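Local coordinates for protein bacteriocin (Pseudomonas syringae pv. tomato, PDB 4FZL) that degrades the peptidoglycan precursor lipid II as a calcium-binding bacteriocin of the colicin M family, probably by phosphatase action, and so probably kills rival bacteria, at residues V9-G14 and E65-I70; S39-K44 and N79-P84; G188-F193 and L232-S237; V148-D153 and I168-V173. One frame throughout, in Å; residues are numbered along the deposited sequence. Where two conformers were deposited one is given.

Contact 1 of 4, residues V9-G14 and E65-I70; sequences VLLLQG and EIATDI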
# COMPACT_ATOMS: atom_id res chain seq x y z
N VAL A 9 18.22 4.75 18.88
CA VAL A 9 16.80 4.80 19.14
C VAL A 9 16.05 3.94 18.10
O VAL A 9 15.18 3.13 18.46
CB VAL A 9 16.28 6.25 19.16
CG1 VAL A 9 14.70 6.37 18.95
CG2 VAL A 9 16.81 6.93 20.45
N LEU A 10 16.44 4.03 16.84
CA LEU A 10 15.77 3.16 15.87
C LEU A 10 15.87 1.68 16.30
O LEU A 10 14.88 0.97 16.19
CB LEU A 10 16.30 3.33 14.44
CG LEU A 10 16.09 4.64 13.75
CD1 LEU A 10 16.88 4.78 12.38
CD2 LEU A 10 14.56 4.86 13.45
N LEU A 11 17.07 1.23 16.63
CA LEU A 11 17.25 -0.18 16.97
C LEU A 11 16.48 -0.52 18.22
O LEU A 11 15.83 -1.52 18.22
CB LEU A 11 18.71 -0.55 17.15
CG LEU A 11 19.43 -0.56 15.78
CD1 LEU A 11 20.94 -0.80 15.98
CD2 LEU A 11 18.89 -1.75 14.95
N LEU A 12 16.50 0.36 19.23
CA LEU A 12 15.68 0.16 20.45
C LEU A 12 14.17 0.04 20.17
O LEU A 12 13.47 -0.76 20.83
CB LEU A 12 15.88 1.28 21.47
CG LEU A 12 17.15 1.20 22.33
CD1 LEU A 12 17.36 2.49 23.14
CD2 LEU A 12 17.16 0.03 23.30
N GLN A 13 13.69 0.80 19.17
CA GLN A 13 12.28 0.84 18.84
C GLN A 13 11.87 -0.25 17.82
O GLN A 13 10.72 -0.35 17.44
CB GLN A 13 11.98 2.14 18.24
CG GLN A 13 12.19 3.41 19.06
CD GLN A 13 10.93 3.88 19.73
OE1 GLN A 13 10.31 4.91 19.31
NE2 GLN A 13 10.48 3.11 20.70
N GLY A 14 12.81 -1.10 17.39
CA GLY A 14 12.47 -2.12 16.40
C GLY A 14 11.36 -3.09 16.80
O GLY A 14 10.50 -3.42 15.93
N GLU A 65 18.82 -3.63 9.44
CA GLU A 65 19.96 -3.33 8.59
C GLU A 65 20.04 -1.88 8.15
O GLU A 65 21.16 -1.33 8.07
CB GLU A 65 20.04 -4.26 7.39
CG GLU A 65 20.41 -5.67 7.86
CD GLU A 65 21.86 -5.74 8.47
OE1 GLU A 65 22.83 -5.27 7.84
OE2 GLU A 65 22.05 -6.26 9.58
N ILE A 66 18.89 -1.26 7.84
CA ILE A 66 18.87 0.16 7.50
C ILE A 66 19.27 1.00 8.74
O ILE A 66 20.09 1.93 8.66
CB ILE A 66 17.46 0.52 7.07
CG1 ILE A 66 17.15 -0.12 5.73
CG2 ILE A 66 17.33 2.01 6.91
CD1 ILE A 66 15.66 -0.29 5.47
N ALA A 67 18.75 0.64 9.91
CA ALA A 67 19.10 1.40 11.13
C ALA A 67 20.58 1.27 11.40
O ALA A 67 21.24 2.23 11.80
CB ALA A 67 18.30 0.92 12.32
N THR A 68 21.10 0.06 11.21
CA THR A 68 22.51 -0.19 11.42
C THR A 68 23.37 0.64 10.46
O THR A 68 24.43 1.23 10.83
CB THR A 68 22.83 -1.71 11.38
OG1 THR A 68 22.06 -2.37 12.37
CG2 THR A 68 24.34 -1.96 11.56
N ASP A 69 22.93 0.74 9.22
CA ASP A 69 23.66 1.55 8.25
C ASP A 69 23.63 3.03 8.57
O ASP A 69 24.66 3.75 8.46
CB ASP A 69 23.20 1.22 6.85
CG ASP A 69 24.24 1.66 5.81
OD1 ASP A 69 25.42 1.21 5.91
OD2 ASP A 69 23.87 2.46 4.94
N ILE A 70 22.47 3.51 9.02
CA ILE A 70 22.36 4.92 9.47
C ILE A 70 23.40 5.13 10.61
O ILE A 70 24.03 6.18 10.71
CB ILE A 70 20.92 5.26 9.91
CG1 ILE A 70 19.95 5.30 8.70
CG2 ILE A 70 20.85 6.65 10.60
CD1 ILE A 70 18.48 5.35 9.09
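Leu10 and Ala67 meet where helix 5-12 comes nearest to helix 59-70, with a CA to CA separation of 6.1 Å for this pair. Both side chains set out toward the opposite helix, and Leu10 CB rests 3.8 Å from Ala67 CB, so the first carbon of one side chain touches the methyl of the other. The leucine then reaches further along the partner helix: its CD1 lies 3.7 Å from Ile70 CD1, the two side chains crossing at about a right angle. This buried half continues into its surroundings, because Ile70 also packs on Thr45 of helix 37-54 and on Ile80 and Ile81.

The side held by Leu11 is looser and partly exposed. Its first bond does not point at helix 59-70, yet the branch returns to it: CG stands anti to the carbonyl carbon (chi1 -72°), and CD2 ends 3.8 Å from Ala67 CB. Ala67 CB is thus touched by both leucines. Beyond it, Leu11 CD1 and CD2 each stand 4.1 Å from Thr68 OG1, van der Waals neighbours of a hydroxyl that is hydrogen-bonded to Asn64 O one turn earlier in its own helix.

All close pairs between the segments involve carbon, and the one oxygen among them has its polar partner inside helix 59-70. The segments therefore meet through shape and burial of aliphatic groups, with the small Ala67 allowing the short backbone separation, while Tyr63 OH, from helix 59-70 just before the segment, hydrogen-bonds Leu10 O and adds a directional tie between the same two helices.

Contact 2 of 4, residues S39-K44 and N79-P84; sequences SKVALK and NIIKYP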
# COMPACT_ATOMS: atom_id res chain seq x y z
N SER A 39 11.50 11.44 14.22
CA SER A 39 10.29 11.06 13.50
C SER A 39 10.47 10.94 11.99
O SER A 39 9.97 9.96 11.33
CB SER A 39 9.13 12.04 13.78
OG SER A 39 8.74 12.04 15.09
N LYS A 40 11.20 11.88 11.41
CA LYS A 40 11.40 11.92 9.94
C LYS A 40 12.30 10.79 9.56
O LYS A 40 12.08 10.10 8.56
CB LYS A 40 11.92 13.27 9.50
CG LYS A 40 10.87 14.40 9.58
CD LYS A 40 11.50 15.71 9.15
CE LYS A 40 10.69 16.93 9.56
NZ LYS A 40 11.47 18.20 9.46
N VAL A 41 13.32 10.59 10.38
CA VAL A 41 14.27 9.48 10.07
C VAL A 41 13.55 8.08 10.24
O VAL A 41 13.72 7.19 9.38
CB VAL A 41 15.55 9.51 10.93
CG1 VAL A 41 16.42 8.24 10.75
CG2 VAL A 41 16.34 10.76 10.58
N ALA A 42 12.72 7.92 11.28
CA ALA A 42 11.88 6.73 11.41
C ALA A 42 11.01 6.52 10.16
O ALA A 42 10.99 5.45 9.57
CB ALA A 42 11.07 6.70 12.73
N LEU A 43 10.32 7.59 9.71
CA LEU A 43 9.39 7.44 8.62
C LEU A 43 10.12 7.02 7.34
O LEU A 43 9.68 6.14 6.59
CB LEU A 43 8.63 8.76 8.44
CG LEU A 43 7.58 8.72 7.33
CD1 LEU A 43 6.53 7.62 7.51
CD2 LEU A 43 6.86 10.07 7.27
N LYS A 44 11.27 7.66 7.07
CA LYS A 44 12.07 7.26 5.96
C LYS A 44 12.64 5.83 6.02
O LYS A 44 12.76 5.15 5.01
CB LYS A 44 13.15 8.33 5.66
CG LYS A 44 12.65 9.64 5.07
CD LYS A 44 13.71 10.64 4.60
CE LYS A 44 14.25 11.41 5.73
NZ LYS A 44 15.28 12.38 5.20
N ASN A 79 18.76 14.12 7.09
CA ASN A 79 19.27 13.58 5.84
C ASN A 79 20.27 12.44 5.98
O ASN A 79 20.83 12.02 4.98
CB ASN A 79 19.84 14.72 4.97
CG ASN A 79 18.80 15.71 4.66
OD1 ASN A 79 19.00 16.92 4.77
ND2 ASN A 79 17.65 15.21 4.33
N ILE A 80 20.38 11.87 7.18
CA ILE A 80 21.23 10.70 7.33
C ILE A 80 20.66 9.44 6.69
O ILE A 80 21.35 8.45 6.56
CB ILE A 80 21.61 10.40 8.80
CG1 ILE A 80 20.37 10.17 9.69
CG2 ILE A 80 22.48 11.55 9.34
CD1 ILE A 80 20.67 10.04 11.17
N ILE A 81 19.40 9.52 6.30
CA ILE A 81 18.82 8.60 5.38
C ILE A 81 18.08 9.49 4.38
O ILE A 81 17.34 10.42 4.77
CB ILE A 81 17.89 7.59 6.02
CG1 ILE A 81 17.19 6.70 4.97
CG2 ILE A 81 16.84 8.31 6.92
CD1 ILE A 81 16.52 5.50 5.56
N LYS A 82 18.31 9.22 3.09
CA LYS A 82 17.66 9.94 1.97
C LYS A 82 16.57 9.11 1.35
O LYS A 82 16.71 7.95 1.21
CB LYS A 82 18.70 10.39 0.96
CG LYS A 82 19.56 11.54 1.53
CD LYS A 82 20.73 11.92 0.65
CE LYS A 82 21.46 13.11 1.25
NZ LYS A 82 22.91 13.17 0.87
N TYR A 83 15.48 9.77 0.98
CA TYR A 83 14.38 9.12 0.28
C TYR A 83 14.85 8.99 -1.15
O TYR A 83 14.97 9.99 -1.85
CB TYR A 83 13.10 9.94 0.45
CG TYR A 83 11.88 9.16 -0.01
CD1 TYR A 83 11.29 8.24 0.84
CD2 TYR A 83 11.37 9.31 -1.27
CE1 TYR A 83 10.19 7.50 0.46
CE2 TYR A 83 10.23 8.57 -1.67
CZ TYR A 83 9.67 7.67 -0.79
OH TYR A 83 8.60 6.88 -1.20
N PRO A 84 15.02 7.77 -1.64
CA PRO A 84 15.69 7.57 -2.93
C PRO A 84 14.92 8.06 -4.14
O PRO A 84 13.67 8.27 -4.06
CB PRO A 84 15.89 6.06 -2.98
CG PRO A 84 14.81 5.48 -2.13
CD PRO A 84 14.34 6.55 -1.17
O HOH W 1 15.18 12.67 1.85
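The loop that follows helix 59-70 runs past helix 37-54 here, and Lys44 of that helix reaches out to hold the loop backbone at Ile81. Lys44 NZ donates to Ile81 O at 2.9 Å, and the C=O...N angle of 168° places the ammonium almost straight beyond the carbonyl oxygen. A bend at chi3 (-81°) sets CE 3.4 Å from Ile81 O, and NZ continues from it to the bond. The same nitrogen is hydrogen-bonded to Glu78 O and forms a cation-pi contact with Phe106, so several groups grip it. A water oxygen 3.0 Å from Tyr83 N accepts its N-H and also a weak bond from Lys44 NZ.

Below this polar end the pair is aliphatic. Ile81 CG2 touches two helix side chains, 3.9 Å from Val41 CG1 and as far from Lys44 CB. It occupies the crowded position between the backbone N and carbonyl carbon of Ile81, with CG1 anti to N (chi1 175°). On the other branch, Ile81 CD1 lies against the helix backbone, 3.8 Å from Lys44 O. At the edge, Val41 CG2 meets Ile80 CG1 at 4.2 Å, the two side chains crossing at about a right angle. Val41 also packs on Val6 and Leu10 of helix 5-12.

Taken together, an irregular loop is anchored by a buried lysine that donates to two loop carbonyls, Ile81 O and Glu78 O. Those carbonyl dipoles and the Phe106 ring would be expected to stabilise the ammonium form.

Contact 3 of 4, residues G188-F193 and L232-S237; sequences GEIRAF and LPVTVS. With EDO (1,2-ethanediol), chain E.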
# COMPACT_ATOMS: atom_id res chain seq x y z
N GLY A 188 -10.69 -15.94 -16.50
CA GLY A 188 -10.08 -14.75 -16.89
C GLY A 188 -9.21 -14.16 -15.87
O GLY A 188 -8.56 -14.91 -15.18
N GLU A 189 -9.20 -12.83 -15.78
CA GLU A 189 -8.24 -12.11 -14.92
C GLU A 189 -8.90 -10.86 -14.34
O GLU A 189 -9.80 -10.27 -14.95
CB GLU A 189 -7.05 -11.59 -15.79
CG GLU A 189 -6.12 -12.63 -16.39
CD GLU A 189 -5.03 -11.98 -17.24
OE1 GLU A 189 -5.31 -10.94 -17.89
OE2 GLU A 189 -3.89 -12.50 -17.23
N ILE A 190 -8.44 -10.47 -13.17
CA ILE A 190 -8.69 -9.19 -12.55
C ILE A 190 -7.44 -8.32 -12.79
O ILE A 190 -6.31 -8.78 -12.51
CB ILE A 190 -9.01 -9.29 -11.03
CG1 ILE A 190 -10.37 -9.91 -10.79
CG2 ILE A 190 -8.94 -7.92 -10.29
CD1 ILE A 190 -10.57 -10.46 -9.41
N ARG A 191 -7.66 -7.09 -13.25
CA ARG A 191 -6.63 -6.05 -13.30
C ARG A 191 -7.14 -4.83 -12.55
O ARG A 191 -8.31 -4.80 -12.13
CB ARG A 191 -6.35 -5.65 -14.74
CG ARG A 191 -5.81 -6.81 -15.55
CD ARG A 191 -5.72 -6.49 -17.02
NE ARG A 191 -5.53 -7.72 -17.76
CZ ARG A 191 -5.47 -7.80 -19.07
NH1 ARG A 191 -5.64 -6.71 -19.82
NH2 ARG A 191 -5.27 -8.98 -19.63
N ALA A 192 -6.27 -3.83 -12.40
CA ALA A 192 -6.60 -2.65 -11.56
C ALA A 192 -6.19 -1.41 -12.28
O ALA A 192 -5.15 -1.39 -12.91
CB ALA A 192 -5.88 -2.76 -10.23
N PHE A 193 -7.05 -0.38 -12.18
CA PHE A 193 -6.73 0.92 -12.69
C PHE A 193 -5.84 1.70 -11.72
O PHE A 193 -5.91 1.53 -10.49
CB PHE A 193 -8.04 1.66 -12.93
CG PHE A 193 -8.85 1.07 -14.03
CD1 PHE A 193 -9.77 0.08 -13.79
CD2 PHE A 193 -8.77 1.60 -15.30
CE1 PHE A 193 -10.54 -0.47 -14.79
CE2 PHE A 193 -9.51 1.04 -16.32
CZ PHE A 193 -10.39 0.01 -16.07
N LEU A 232 -4.51 -10.89 -11.87
CA LEU A 232 -4.79 -12.00 -10.99
C LEU A 232 -5.73 -12.94 -11.74
O LEU A 232 -6.91 -12.59 -11.98
CB LEU A 232 -5.49 -11.55 -9.76
CG LEU A 232 -4.66 -10.62 -8.88
CD1 LEU A 232 -5.54 -10.08 -7.73
CD2 LEU A 232 -3.39 -11.33 -8.42
N PRO A 233 -5.22 -14.14 -12.13
CA PRO A 233 -6.12 -15.03 -12.81
C PRO A 233 -7.16 -15.52 -11.88
O PRO A 233 -6.84 -15.79 -10.71
CB PRO A 233 -5.24 -16.19 -13.31
CG PRO A 233 -3.92 -15.99 -12.71
CD PRO A 233 -3.85 -14.67 -12.02
N VAL A 234 -8.39 -15.64 -12.39
CA VAL A 234 -9.54 -16.12 -11.64
C VAL A 234 -10.51 -16.96 -12.45
O VAL A 234 -10.65 -16.75 -13.67
CB VAL A 234 -10.39 -14.96 -11.05
CG1 VAL A 234 -9.54 -14.19 -10.00
CG2 VAL A 234 -10.96 -14.03 -12.07
N THR A 235 -11.26 -17.80 -11.74
CA THR A 235 -12.31 -18.63 -12.31
C THR A 235 -13.57 -18.55 -11.44
O THR A 235 -13.47 -18.58 -10.20
CB THR A 235 -11.79 -20.06 -12.40
OG1 THR A 235 -11.42 -20.49 -11.09
CG2 THR A 235 -10.56 -20.10 -13.28
N VAL A 236 -14.73 -18.46 -12.07
CA VAL A 236 -15.98 -18.33 -11.37
C VAL A 236 -17.00 -19.12 -12.17
O VAL A 236 -17.01 -19.07 -13.41
CB VAL A 236 -16.46 -16.85 -11.26
CG1 VAL A 236 -17.65 -16.77 -10.33
CG2 VAL A 236 -15.35 -15.94 -10.73
N SER A 237 -17.84 -19.85 -11.46
CA SER A 237 -18.93 -20.55 -12.12
C SER A 237 -20.29 -20.23 -11.48
O SER A 237 -20.37 -19.68 -10.38
CB SER A 237 -18.66 -22.03 -12.06
OG SER A 237 -17.42 -22.30 -12.71
C1 EDO E . -6.83 -2.30 -16.15
O1 EDO E . -6.48 -3.02 -17.34
C2 EDO E . -6.32 -0.91 -16.19
O2 EDO E . -4.91 -0.85 -16.26
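Ile190, Leu232 and Val234 project to one face of the sheet, whereas Glu189 and Pro233 project to the other. On the first face Ile190 crosses Val234 at about a right angle, and its CD1 comes within 3.9 Å of Val234 CG1. CG1 of Ile190 stands anti to the carbonyl carbon (chi1 -71°), with CD1 continuing beyond it to Val234. Leu232 is the direct cross-strand partner of Ile190, but these two touch mainly at their bases, CB to CB at 4.4 Å.

On the opposite face the pairing of Glu189 with Pro233 brings their CA atoms to 4.2 Å. Glu189 OE1 pairs with Arg191 on its own strand, while OE2 makes a weak bond to Ser231 OG. Arg191 NH2 meets Glu189 OE1 at 2.6 Å in a salt bridge close to the guanidinium plane, established for this one of two arginine conformers alone.

The backbones under these side chains are antiparallel. Ile190 and Leu232 form a hydrogen-bonded pair, with Leu232 N 2.8 Å from Ile190 O, and Gly188 with Val234 forms another, Val234 N lying 2.9 Å from Gly188 O. Pro233, without an N-H, falls on the non-hydrogen-bonded pair between them, where none is needed. The short segments are inclined at 132°, well away from strictly antiparallel.

Strand 184-197 lies between strand 232-238 on this edge and strand 167-178 on the other, where the backbones of Glu189 and Arg191 hydrogen-bond those of Val173 and Arg171. Val123 packs on Ile190 and Ile116 of helix 116-119 on Leu232, while Leu172 of the same sheet lies beside Val234.

Contact 4 of 4, residues V148-D153 and I168-V173; sequences VNFAYD and ITLRLV. With EDO (1,2-ethanediol), chain K; EDO (1,2-ethanediol), chain F; EDO (1,2-ethanediol), chain E.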
# COMPACT_ATOMS: atom_id res chain seq x y z
N VAL A 148 -15.55 -5.92 -17.99
CA VAL A 148 -16.25 -4.88 -17.29
C VAL A 148 -15.45 -4.39 -16.11
O VAL A 148 -14.55 -5.07 -15.62
CB VAL A 148 -17.62 -5.40 -16.83
CG1 VAL A 148 -18.44 -5.84 -18.04
CG2 VAL A 148 -17.43 -6.54 -15.84
N ASN A 149 -15.79 -3.20 -15.65
CA ASN A 149 -15.06 -2.59 -14.55
C ASN A 149 -16.02 -2.33 -13.38
O ASN A 149 -17.25 -2.23 -13.57
CB ASN A 149 -14.52 -1.26 -14.99
CG ASN A 149 -13.79 -1.30 -16.30
OD1 ASN A 149 -14.16 -0.49 -17.30
ND2 ASN A 149 -12.89 -2.20 -16.43
N PHE A 150 -15.46 -2.36 -12.19
CA PHE A 150 -16.24 -2.17 -10.96
C PHE A 150 -15.43 -1.53 -9.82
O PHE A 150 -14.23 -1.81 -9.70
CB PHE A 150 -16.92 -3.47 -10.49
CG PHE A 150 -15.96 -4.57 -10.18
CD1 PHE A 150 -15.57 -4.89 -8.88
CD2 PHE A 150 -15.46 -5.32 -11.21
CE1 PHE A 150 -14.70 -5.96 -8.65
CE2 PHE A 150 -14.58 -6.37 -10.99
CZ PHE A 150 -14.19 -6.68 -9.71
N ALA A 151 -16.11 -0.72 -9.01
CA ALA A 151 -15.49 -0.16 -7.82
C ALA A 151 -15.34 -1.22 -6.79
O ALA A 151 -16.21 -2.10 -6.66
CB ALA A 151 -16.33 1.00 -7.26
N TYR A 152 -14.28 -1.11 -6.01
CA TYR A 152 -14.02 -2.08 -4.99
C TYR A 152 -13.41 -1.43 -3.76
O TYR A 152 -12.42 -0.75 -3.85
CB TYR A 152 -13.05 -3.14 -5.51
CG TYR A 152 -12.99 -4.43 -4.70
CD1 TYR A 152 -14.01 -5.38 -4.79
CD2 TYR A 152 -11.93 -4.68 -3.85
CE1 TYR A 152 -13.94 -6.55 -4.05
CE2 TYR A 152 -11.85 -5.85 -3.14
CZ TYR A 152 -12.88 -6.76 -3.23
OH TYR A 152 -12.84 -7.94 -2.56
N ASP A 153 -14.00 -1.72 -2.61
CA ASP A 153 -13.51 -1.23 -1.32
C ASP A 153 -12.49 -2.26 -0.85
O ASP A 153 -12.80 -3.39 -0.39
CB ASP A 153 -14.67 -1.08 -0.36
CG ASP A 153 -14.27 -0.51 0.99
OD1 ASP A 153 -13.12 -0.69 1.42
OD2 ASP A 153 -15.13 0.16 1.59
N ILE A 168 -10.79 1.41 -5.13
CA ILE A 168 -10.12 1.38 -6.40
C ILE A 168 -11.12 0.88 -7.42
O ILE A 168 -12.23 0.50 -7.10
CB ILE A 168 -8.89 0.47 -6.32
CG1 ILE A 168 -9.18 -0.99 -6.00
CG2 ILE A 168 -7.82 1.00 -5.38
CD1 ILE A 168 -8.00 -1.93 -6.04
N THR A 169 -10.70 0.86 -8.65
CA THR A 169 -11.54 0.30 -9.73
C THR A 169 -10.76 -0.91 -10.25
O THR A 169 -9.57 -0.83 -10.57
CB THR A 169 -11.82 1.32 -10.78
OG1 THR A 169 -12.39 2.55 -10.25
CG2 THR A 169 -12.72 0.76 -11.94
N LEU A 170 -11.50 -1.98 -10.36
CA LEU A 170 -11.02 -3.23 -10.91
C LEU A 170 -11.64 -3.51 -12.26
O LEU A 170 -12.73 -2.97 -12.62
CB LEU A 170 -11.31 -4.39 -9.98
CG LEU A 170 -10.63 -4.28 -8.61
CD1 LEU A 170 -10.97 -5.48 -7.71
CD2 LEU A 170 -9.13 -4.23 -8.76
N ARG A 171 -10.90 -4.30 -13.04
CA ARG A 171 -11.38 -4.78 -14.32
C ARG A 171 -11.41 -6.30 -14.34
O ARG A 171 -10.43 -6.91 -13.95
CB ARG A 171 -10.45 -4.31 -15.44
CG ARG A 171 -10.77 -4.83 -16.83
CD ARG A 171 -9.76 -4.24 -17.77
NE ARG A 171 -9.95 -4.69 -19.13
CZ ARG A 171 -9.01 -4.58 -20.07
NH1 ARG A 171 -7.77 -4.20 -19.73
NH2 ARG A 171 -9.27 -5.00 -21.31
N LEU A 172 -12.53 -6.89 -14.74
CA LEU A 172 -12.68 -8.32 -14.89
C LEU A 172 -12.78 -8.59 -16.37
O LEU A 172 -13.72 -8.10 -17.04
CB LEU A 172 -13.96 -8.83 -14.18
CG LEU A 172 -14.15 -10.35 -14.18
CD1 LEU A 172 -13.07 -11.17 -13.44
CD2 LEU A 172 -15.58 -10.64 -13.63
N VAL A 173 -11.84 -9.38 -16.90
CA VAL A 173 -11.77 -9.57 -18.33
C VAL A 173 -11.47 -11.06 -18.60
O VAL A 173 -10.57 -11.67 -17.99
CB VAL A 173 -10.70 -8.63 -18.98
CG1 VAL A 173 -9.34 -8.71 -18.27
CG2 VAL A 173 -10.54 -8.97 -20.44
C1 EDO K . -17.04 -5.45 -2.44
O1 EDO K . -17.87 -5.16 -3.57
C2 EDO K . -16.11 -4.25 -2.19
O2 EDO K . -16.60 -3.03 -2.62
C1 EDO F . -5.53 -3.58 -22.19
O1 EDO F . -4.46 -2.69 -22.73
C2 EDO F . -6.59 -3.62 -23.26
O2 EDO F . -7.27 -4.84 -23.55
C1 EDO E . -6.83 -2.30 -16.15
O1 EDO E . -6.48 -3.02 -17.34
C2 EDO E . -6.32 -0.91 -16.19
O2 EDO E . -4.91 -0.85 -16.26
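Phe150 and Leu170 lie at the middle of an antiparallel pair formed by strands 142-153 and 167-178 in the mixed sheet of this colicin M-family protein. Six backbone hydrogen bonds tie the segments in three hydrogen-bonded pairs, two bonds each: Val148 with Leu172, Phe150 with Leu170 and Tyr152 with Ile168. The middle pair is short, with Leu170 N 2.8 Å from Phe150 O and an N-H...O angle of 172°. Between them the non-hydrogen-bonded positions add CA-H...O contacts, of which Asn149 CA to Leu170 O is the closest at 3.0 Å.

Apolar contacts occupy the face shared by these pairs. Leu170 CB sits over one face of the Phe150 ring, 4.0 Å from its centroid, in a CH-pi contact, while Leu172 CB lies at the ring edge near its plane. Phe150 CG takes the position between its backbone N and carbonyl carbon (chi1 61°), and the ring tip lies back over the partner strand. Leu170 CD1 then reaches the base of Tyr152, 3.8 Å from its CG. Val131 of helix 129-135 packs on this face, and Ile168 lies beside the calcium site of Leu165, Asn167 and Asp195.

Polar groups mark the other face. Asn149 and Arg171 run side by side, pointing the same way, with the amide and guanidinium planes 68° apart; Asn149 ND2 lies 3.4 Å from both Arg171 CB and CG. Arg171 NE forms a salt bridge with Asp147. Two ethanediol molecules, probably from the crystallisation liquor, accept from the terminal nitrogens: Arg171 NH1 donates to O1 of one, and Arg171 NH2 points almost straight at O2 of the other at 3.0 Å.

In the fold
Contacts 1 and 2 belong to a helical part of the chain, contacts 3 and 4 to the sheet on the other side of its centre, with about 26 Å between the nearest atoms of contacts 1 and 3. The first two share the Ile70, Ile80 and Ile81 cluster: contact 1 is buried and aliphatic, whereas contact 2, partly buried, adds a lysine that secures a loop. Strands 167-178 and 184-197 are neighbours in the sheet, so contacts 3 and 4 adjoin, their centres about 10 Å apart. Both are backbone-bonded, but contact 4 covers more area and buries its rings, while contact 3 lies at the surface.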